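Glutathione S-transferase (Ceriporiopsis subvermispora, PDB 6J3E) probably catalyses the conjugation or glutathione-dependent cleavage of substrates as a serine-type glutathione S-transferase. Local coordinates at residues A128-P133 / R220-D225; G213-V218 / A227-F232. All blocks are in the same frame, centred on the assembly; numbering follows the deposited sequence.

Contact 1 of 2, residues A128-P133 / R220-D225; sequences APIMLP and RVLGPD
With CG set anti to its carbonyl carbon (chi1 -72°), Met-131 bends again at chi2 (-53°) and chi3 (-55°), and this folded thioether chain swings its end toward Val-221 and Leu-222, although its CB leaves the backbone at a tangent to them. Two successive atoms of the methionine then find two successive residues of the opposite helix. The terminal methyl meets the CG1 branch of the valine, which lies anti to its backbone N, with Met-131 CE 3.7 Å from Val-221 CG1 and 3.8 Å from Val-221 CB. One bond back, the sulfur rests against the leucine fork: Met-131 SD lies 3.8 Å from Leu-222 CG and 4.0 Å from Leu-222 CD1. In both pairs the side chains cross obliquely rather than running alongside one another. Ile-130 adds a looser touch, its branch methyl CG2 standing 4.3 Å from Leu-222 CD1, and Ile-130 also packs on helix 169-189.

The contact joins the kinked helix 109-136 to the C-terminal end of helix 206-222, within the all-helical C-terminal domain of the transferase fold. Just past Leu-222 the chain leaves the helix at Gly-223, whose positive phi would press a side chain against the carbonyl O of the leucine. Arg-220 is turned elsewhere, in salt bridges with Asp-17 and Glu-251.

No hydrogen bond or charge pair spans the two segments, and their backbones stay well apart, Met-131 CA being 7.8 Å from Leu-222 CA. The contact therefore probably rests on shape fit and dispersion between sulfur, methyls and branched carbons, with no directional bond between the two segments.

Contact 2 of 2, residues G213-V218 / A227-F232; sequences GWVIWV and AEWKDF
The indole of Trp-229 receives Val-215 at its edge, near the ring plane, where the valine methyl CG1 stands 3.8 Å from Trp-229 CH2 and 4.0 Å from Trp-229 CZ3. Val-218 reaches the same six-membered ring obliquely, one helical turn farther along, with its CG1 4.1 Å from Trp-229 CE3. A second flat group, the phenyl of Phe-232, shares the Val-215 methyl: its CE1 lies 4.2 Å from Val-215 CG1, again at an oblique approach. A single methyl is thus shared by two aromatic rings, while its neighbour on the next turn touches the indole.

Both aromatic side chains leave their helix with CG anti to the backbone N (chi1 167° for Trp-229), which carries both rings toward the valines; chi2 of Trp-229 (-106°) then turns its benzo ring to Val-215, and the tryptophan and phenylalanine, three residues apart, reach across together. This reach suits the spacing, because the axes of the two short helical segments come no closer than 11.6 Å and run roughly antiparallel, at 143°. No hydrogen bond links the segments; the side-chain contacts are apolar and all four residues are buried. Were Trp-229 replaced by an alanine, the CG1 methyls of Val-215 and Val-218 would probably lose their indole partner, and a gap is likely to open between the helices.

The surroundings close the layer on other sides. Leu-244 of helix 235-247 packs on both Val-215 and Trp-229, Phe-232 meets Phe-182 of helix 169-189 edge-to-face, and Glu-228 is salt-bridged to Arg-171 of that same helix. The short helix 227-232 is thereby set among helices 169-189, 206-222 and 235-247 of the C-terminal domain.

How the contacts relate
Contacts 1 and 2 have centres about 7 Å apart and share helix 206-222, whose C-terminal end meets helix 109-136 and whose earlier part, residues 213-218, meets helix 227-232. Along the chain their segments alternate, in the order 128-133, 213-218, 220-225, 227-232, so the two contacts cross along the chain. They also touch directly: Trp-217 packs on Met-131, and the carbonyls of Gly-223 and Pro-224, in the turn after helix 206-222, lie against Trp-229. Together they bring three helices of the C-terminal domain into one neighbourhood, and Trp-214, within segment 213-218, packs on the glutathione-binding Asn-23 and Lys-26.

Contact 1 of 2, residues A128-P133 / R220-D225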
ATOM      1  N   ALA A 128      13.373   3.653 -10.439  1.00 55.75           N
ATOM      2  CA  ALA A 128      13.391   4.320 -11.744  1.00 55.24           C
ATOM      3  C   ALA A 128      14.699   5.045 -12.062  1.00 55.84           C
ATOM      4  O   ALA A 128      15.234   4.832 -13.164  1.00 54.90           O
ATOM      5  CB  ALA A 128      12.186   5.268 -11.829  1.00 44.20           C
ATOM      6  N   PRO A 129      15.276   5.870 -11.175  1.00 51.88           N
ATOM      7  CA  PRO A 129      16.474   6.623 -11.589  1.00 57.39           C
ATOM      8  C   PRO A 129      17.663   5.746 -11.942  1.00 53.59           C
ATOM      9  O   PRO A 129      18.493   6.162 -12.761  1.00 56.21           O
ATOM     10  CB  PRO A 129      16.767   7.530 -10.382  1.00 51.76           C
ATOM     11  CG  PRO A 129      15.995   7.025  -9.301  1.00 45.29           C
ATOM     12  CD  PRO A 129      14.811   6.305  -9.851  1.00 49.83           C
ATOM     13  N   ILE A 130      17.753   4.544 -11.384  1.00 52.01           N
ATOM     14  CA  ILE A 130      18.832   3.627 -11.733  1.00 46.41           C
ATOM     15  C   ILE A 130      18.421   2.685 -12.846  1.00 52.15           C
ATOM     16  O   ILE A 130      19.214   2.396 -13.749  1.00 55.47           O
ATOM     17  CB  ILE A 130      19.279   2.849 -10.483  1.00 50.50           C
ATOM     18  CG1 ILE A 130      20.140   3.755  -9.588  1.00 53.16           C
ATOM     19  CG2 ILE A 130      19.999   1.546 -10.882  1.00 49.47           C
ATOM     20  CD1 ILE A 130      20.247   3.291  -8.166  1.00 50.98           C
ATOM     21  N   MET A 131      17.176   2.221 -12.818  1.00 45.22           N
ATOM     22  CA  MET A 131      16.798   1.111 -13.675  1.00 52.96           C
ATOM     23  C   MET A 131      16.341   1.543 -15.068  1.00 53.21           C
ATOM     24  O   MET A 131      16.615   0.841 -16.042  1.00 52.67           O
ATOM     25  CB  MET A 131      15.707   0.283 -12.989  1.00 52.80           C
ATOM     26  CG  MET A 131      16.199  -0.535 -11.796  1.00 49.36           C
ATOM     27  SD  MET A 131      17.619  -1.584 -12.212  1.00 49.01           S
ATOM     28  CE  MET A 131      16.968  -2.524 -13.619  1.00 47.52           C
ATOM     29  N   LEU A 132      15.662   2.677 -15.204  1.00 52.47           N
ATOM     30  CA  LEU A 132      15.234   3.097 -16.538  1.00 47.15           C
ATOM     31  C   LEU A 132      16.413   3.390 -17.458  1.00 54.48           C
ATOM     32  O   LEU A 132      16.387   2.939 -18.618  1.00 52.59           O
ATOM     33  CB  LEU A 132      14.286   4.295 -16.441  1.00 42.54           C
ATOM     34  CG  LEU A 132      12.976   4.091 -15.682  1.00 52.75           C
ATOM     35  CD1 LEU A 132      11.960   5.173 -16.018  1.00 51.43           C
ATOM     36  CD2 LEU A 132      12.406   2.721 -15.932  1.00 45.19           C
ATOM     37  N   PRO A 133      17.460   4.115 -17.038  1.00 49.97           N
ATOM     38  CA  PRO A 133      18.632   4.233 -17.917  1.00 51.12           C
ATOM     39  C   PRO A 133      19.261   2.890 -18.219  1.00 52.56           C
ATOM     40  O   PRO A 133      19.641   2.621 -19.363  1.00 54.70           O
ATOM     41  CB  PRO A 133      19.579   5.135 -17.118  1.00 49.72           C
ATOM     42  CG  PRO A 133      18.696   5.867 -16.176  1.00 51.44           C
ATOM     43  CD  PRO A 133      17.621   4.910 -15.811  1.00 52.19           C
ATOM     44  N   ARG A 220      18.471  -9.132 -14.108  1.00 56.84           N
ATOM     45  CA  ARG A 220      18.864  -9.390 -15.487  1.00 53.05           C
ATOM     46  C   ARG A 220      19.414  -8.136 -16.151  1.00 56.58           C
ATOM     47  O   ARG A 220      20.412  -8.213 -16.881  1.00 56.85           O
ATOM     48  CB  ARG A 220      17.690  -9.980 -16.254  1.00 49.43           C
ATOM     49  CG  ARG A 220      17.510 -11.439 -15.916  1.00 61.23           C
ATOM     50  CD  ARG A 220      16.071 -11.892 -16.022  1.00 64.14           C
ATOM     51  NE  ARG A 220      15.777 -12.455 -17.327  1.00 66.38           N
ATOM     52  CZ  ARG A 220      15.529 -13.737 -17.553  1.00 63.68           C
ATOM     53  NH1 ARG A 220      15.518 -14.613 -16.552  1.00 62.14           N
ATOM     54  NH2 ARG A 220      15.274 -14.128 -18.788  1.00 63.77           N
ATOM     55  N   VAL A 221      18.830  -6.971 -15.862  1.00 56.09           N
ATOM     56  CA  VAL A 221      19.235  -5.750 -16.552  1.00 51.33           C
ATOM     57  C   VAL A 221      20.539  -5.207 -15.987  1.00 54.13           C
ATOM     58  O   VAL A 221      21.458  -4.883 -16.744  1.00 63.56           O
ATOM     59  CB  VAL A 221      18.112  -4.701 -16.507  1.00 55.76           C
ATOM     60  CG1 VAL A 221      18.651  -3.313 -16.868  1.00 54.77           C
ATOM     61  CG2 VAL A 221      17.003  -5.105 -17.466  1.00 53.80           C
ATOM     62  N   LEU A 222      20.650  -5.081 -14.664  1.00 56.36           N
ATOM     63  CA  LEU A 222      21.935  -4.679 -14.097  1.00 55.27           C
ATOM     64  C   LEU A 222      22.991  -5.767 -14.272  1.00 57.85           C
ATOM     65  O   LEU A 222      24.187  -5.459 -14.360  1.00 61.19           O
ATOM     66  CB  LEU A 222      21.782  -4.319 -12.623  1.00 50.70           C
ATOM     67  CG  LEU A 222      21.125  -2.963 -12.374  1.00 51.55           C
ATOM     68  CD1 LEU A 222      21.286  -2.543 -10.921  1.00 50.21           C
ATOM     69  CD2 LEU A 222      21.723  -1.933 -13.294  1.00 46.53           C
ATOM     70  N   GLY A 223      22.578  -7.031 -14.339  1.00 57.45           N
ATOM     71  CA  GLY A 223      23.495  -8.116 -14.600  1.00 58.21           C
ATOM     72  C   GLY A 223      23.773  -8.970 -13.379  1.00 60.31           C
ATOM     73  O   GLY A 223      24.107  -8.470 -12.300  1.00 56.24           O
ATOM     74  N   PRO A 224      23.639 -10.291 -13.539  1.00 60.46           N
ATOM     75  CA  PRO A 224      23.857 -11.200 -12.398  1.00 60.01           C
ATOM     76  C   PRO A 224      25.215 -11.050 -11.725  1.00 63.98           C
ATOM     77  O   PRO A 224      25.346 -11.394 -10.542  1.00 66.24           O
ATOM     78  CB  PRO A 224      23.706 -12.597 -13.019  1.00 59.20           C
ATOM     79  CG  PRO A 224      23.025 -12.399 -14.325  1.00 53.88           C
ATOM     80  CD  PRO A 224      23.252 -10.995 -14.776  1.00 58.85           C
ATOM     81  N   ASP A 225      26.235 -10.557 -12.428  1.00 66.54           N
ATOM     82  CA  ASP A 225      27.574 -10.456 -11.860  1.00 64.45           C
ATOM     83  C   ASP A 225      27.985  -9.024 -11.589  1.00 64.61           C
ATOM     84  O   ASP A 225      29.147  -8.773 -11.249  1.00 68.73           O
ATOM     85  CB  ASP A 225      28.597 -11.137 -12.773  1.00 69.04           C
ATOM     86  CG  ASP A 225      28.451 -12.656 -12.776  1.00 77.11           C
ATOM     87  OD1 ASP A 225      28.720 -13.291 -11.725  1.00 80.01           O
ATOM     88  OD2 ASP A 225      28.065 -13.215 -13.824  1.00 79.25           O
TER

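Contact 2 of 2, residues G213-V218 / A227-F232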
ATOM      1  N   GLY A 213       8.878 -10.354 -10.111  1.00 55.68           N
ATOM      2  CA  GLY A 213       8.845  -9.655 -11.382  1.00 54.45           C
ATOM      3  C   GLY A 213       9.822  -8.496 -11.409  1.00 53.90           C
ATOM      4  O   GLY A 213      10.662  -8.385 -12.312  1.00 50.31           O
ATOM      5  N   TRP A 214       9.741  -7.625 -10.404  1.00 45.62           N
ATOM      6  CA  TRP A 214      10.585  -6.446 -10.439  1.00 48.14           C
ATOM      7  C   TRP A 214      12.018  -6.793 -10.064  1.00 50.87           C
ATOM      8  O   TRP A 214      12.951  -6.180 -10.592  1.00 52.35           O
ATOM      9  CB  TRP A 214      10.000  -5.356  -9.533  1.00 48.91           C
ATOM     10  CG  TRP A 214       8.738  -4.776 -10.093  1.00 50.78           C
ATOM     11  CD1 TRP A 214       7.474  -5.312 -10.005  1.00 51.25           C
ATOM     12  CD2 TRP A 214       8.606  -3.568 -10.855  1.00 49.32           C
ATOM     13  NE1 TRP A 214       6.571  -4.512 -10.669  1.00 50.83           N
ATOM     14  CE2 TRP A 214       7.236  -3.436 -11.200  1.00 55.02           C
ATOM     15  CE3 TRP A 214       9.505  -2.590 -11.286  1.00 50.67           C
ATOM     16  CZ2 TRP A 214       6.750  -2.357 -11.955  1.00 52.11           C
ATOM     17  CZ3 TRP A 214       9.023  -1.522 -12.029  1.00 53.00           C
ATOM     18  CH2 TRP A 214       7.654  -1.415 -12.359  1.00 53.45           C
ATOM     19  N   VAL A 215      12.216  -7.790  -9.198  1.00 49.94           N
ATOM     20  CA  VAL A 215      13.571  -8.134  -8.786  1.00 51.91           C
ATOM     21  C   VAL A 215      14.322  -8.795  -9.930  1.00 52.37           C
ATOM     22  O   VAL A 215      15.501  -8.502 -10.158  1.00 53.99           O
ATOM     23  CB  VAL A 215      13.554  -9.015  -7.523  1.00 49.20           C
ATOM     24  CG1 VAL A 215      14.950  -9.544  -7.216  1.00 48.84           C
ATOM     25  CG2 VAL A 215      13.062  -8.213  -6.361  1.00 48.14           C
ATOM     26  N   ILE A 216      13.651  -9.664 -10.694  1.00 50.63           N
ATOM     27  CA  ILE A 216      14.333 -10.318 -11.813  1.00 55.17           C
ATOM     28  C   ILE A 216      14.715  -9.290 -12.871  1.00 55.73           C
ATOM     29  O   ILE A 216      15.731  -9.442 -13.565  1.00 56.71           O
ATOM     30  CB  ILE A 216      13.480 -11.468 -12.395  1.00 55.38           C
ATOM     31  CG1 ILE A 216      14.378 -12.477 -13.095  1.00 57.35           C
ATOM     32  CG2 ILE A 216      12.433 -10.978 -13.394  1.00 54.64           C
ATOM     33  CD1 ILE A 216      15.445 -13.031 -12.209  1.00 54.53           C
ATOM     34  N   TRP A 217      13.932  -8.214 -12.987  1.00 56.25           N
ATOM     35  CA  TRP A 217      14.298  -7.089 -13.844  1.00 52.38           C
ATOM     36  C   TRP A 217      15.617  -6.485 -13.400  1.00 52.86           C
ATOM     37  O   TRP A 217      16.505  -6.213 -14.219  1.00 53.72           O
ATOM     38  CB  TRP A 217      13.178  -6.040 -13.808  1.00 48.79           C
ATOM     39  CG  TRP A 217      13.425  -4.744 -14.538  1.00 53.71           C
ATOM     40  CD1 TRP A 217      14.001  -4.578 -15.775  1.00 53.21           C
ATOM     41  CD2 TRP A 217      13.096  -3.427 -14.071  1.00 53.80           C
ATOM     42  NE1 TRP A 217      14.026  -3.250 -16.104  1.00 49.23           N
ATOM     43  CE2 TRP A 217      13.482  -2.520 -15.081  1.00 48.75           C
ATOM     44  CE3 TRP A 217      12.495  -2.929 -12.905  1.00 48.27           C
ATOM     45  CZ2 TRP A 217      13.289  -1.147 -14.960  1.00 52.21           C
ATOM     46  CZ3 TRP A 217      12.315  -1.567 -12.780  1.00 46.36           C
ATOM     47  CH2 TRP A 217      12.704  -0.689 -13.807  1.00 51.37           C
ATOM     48  N   VAL A 218      15.755  -6.247 -12.096  1.00 57.76           N
ATOM     49  CA  VAL A 218      16.993  -5.679 -11.573  1.00 53.50           C
ATOM     50  C   VAL A 218      18.145  -6.632 -11.815  1.00 51.91           C
ATOM     51  O   VAL A 218      19.250  -6.216 -12.185  1.00 51.44           O
ATOM     52  CB  VAL A 218      16.828  -5.357 -10.079  1.00 50.35           C
ATOM     53  CG1 VAL A 218      18.157  -4.959  -9.468  1.00 45.01           C
ATOM     54  CG2 VAL A 218      15.792  -4.264  -9.889  1.00 48.85           C
ATOM     55  N   ALA A 227      28.397  -5.694  -9.401  1.00 61.19           N
ATOM     56  CA  ALA A 227      28.622  -5.500  -7.975  1.00 56.39           C
ATOM     57  C   ALA A 227      27.339  -5.090  -7.277  1.00 58.54           C
ATOM     58  O   ALA A 227      27.036  -5.571  -6.179  1.00 59.24           O
ATOM     59  CB  ALA A 227      29.704  -4.446  -7.750  1.00 52.80           C
ATOM     60  N   GLU A 228      26.565  -4.204  -7.906  1.00 62.31           N
ATOM     61  CA  GLU A 228      25.313  -3.764  -7.300  1.00 61.50           C
ATOM     62  C   GLU A 228      24.368  -4.937  -7.080  1.00 56.86           C
ATOM     63  O   GLU A 228      23.745  -5.048  -6.020  1.00 57.79           O
ATOM     64  CB  GLU A 228      24.680  -2.672  -8.164  1.00 55.03           C
ATOM     65  CG  GLU A 228      25.505  -1.377  -8.141  1.00 51.34           C
ATOM     66  CD  GLU A 228      24.956  -0.296  -9.063  1.00 57.75           C
ATOM     67  OE1 GLU A 228      25.190   0.908  -8.789  1.00 57.21           O
ATOM     68  OE2 GLU A 228      24.301  -0.645 -10.070  1.00 53.59           O
ATOM     69  N   TRP A 229      24.295  -5.862  -8.037  1.00 54.18           N
ATOM     70  CA  TRP A 229      23.379  -6.980  -7.848  1.00 59.26           C
ATOM     71  C   TRP A 229      23.898  -7.958  -6.803  1.00 64.05           C
ATOM     72  O   TRP A 229      23.117  -8.476  -5.983  1.00 61.47           O
ATOM     73  CB  TRP A 229      23.121  -7.736  -9.148  1.00 52.34           C
ATOM     74  CG  TRP A 229      22.442  -9.016  -8.825  1.00 57.50           C
ATOM     75  CD1 TRP A 229      22.991 -10.263  -8.849  1.00 60.18           C
ATOM     76  CD2 TRP A 229      21.089  -9.182  -8.360  1.00 58.57           C
ATOM     77  NE1 TRP A 229      22.058 -11.197  -8.458  1.00 61.68           N
ATOM     78  CE2 TRP A 229      20.885 -10.559  -8.151  1.00 57.10           C
ATOM     79  CE3 TRP A 229      20.028  -8.301  -8.123  1.00 57.00           C
ATOM     80  CZ2 TRP A 229      19.671 -11.076  -7.709  1.00 56.72           C
ATOM     81  CZ3 TRP A 229      18.820  -8.819  -7.685  1.00 54.31           C
ATOM     82  CH2 TRP A 229      18.656 -10.190  -7.477  1.00 57.10           C
ATOM     83  N   LYS A 230      25.199  -8.263  -6.841  1.00 63.07           N
ATOM     84  CA  LYS A 230      25.725  -9.171  -5.831  1.00 66.39           C
ATOM     85  C   LYS A 230      25.533  -8.596  -4.431  1.00 58.55           C
ATOM     86  O   LYS A 230      25.313  -9.354  -3.477  1.00 64.57           O
ATOM     87  CB  LYS A 230      27.195  -9.515  -6.135  1.00 61.12           C
ATOM     88  CG  LYS A 230      27.334 -10.908  -6.836  1.00 66.44           C
ATOM     89  CD  LYS A 230      26.570 -12.024  -6.030  1.00 82.49           C
ATOM     90  CE  LYS A 230      26.968 -13.531  -6.268  1.00 77.85           C
ATOM     91  NZ  LYS A 230      26.264 -14.278  -7.348  1.00 76.19           N
ATOM     92  N   ASP A 231      25.534  -7.267  -4.306  1.00 55.41           N
ATOM     93  CA  ASP A 231      25.176  -6.633  -3.041  1.00 57.73           C
ATOM     94  C   ASP A 231      23.691  -6.797  -2.741  1.00 65.83           C
ATOM     95  O   ASP A 231      23.303  -7.038  -1.589  1.00 62.07           O
ATOM     96  CB  ASP A 231      25.541  -5.150  -3.077  1.00 54.64           C
ATOM     97  CG  ASP A 231      25.083  -4.400  -1.832  1.00 66.73           C
ATOM     98  OD1 ASP A 231      25.483  -4.783  -0.703  1.00 65.69           O
ATOM     99  OD2 ASP A 231      24.313  -3.417  -1.981  1.00 70.96           O
ATOM    100  N   PHE A 232      22.848  -6.666  -3.772  1.00 64.35           N
ATOM    101  CA  PHE A 232      21.405  -6.768  -3.582  1.00 60.97           C
ATOM    102  C   PHE A 232      21.026  -8.091  -2.943  1.00 59.74           C
ATOM    103  O   PHE A 232      20.096  -8.147  -2.129  1.00 56.19           O
ATOM    104  CB  PHE A 232      20.682  -6.605  -4.926  1.00 57.40           C
ATOM    105  CG  PHE A 232      19.201  -6.340  -4.810  1.00 56.96           C
ATOM    106  CD1 PHE A 232      18.310  -7.367  -4.556  1.00 58.39           C
ATOM    107  CD2 PHE A 232      18.694  -5.062  -4.990  1.00 63.73           C
ATOM    108  CE1 PHE A 232      16.959  -7.125  -4.463  1.00 55.35           C
ATOM    109  CE2 PHE A 232      17.328  -4.820  -4.916  1.00 55.81           C
ATOM    110  CZ  PHE A 232      16.467  -5.851  -4.646  1.00 55.49           C
TER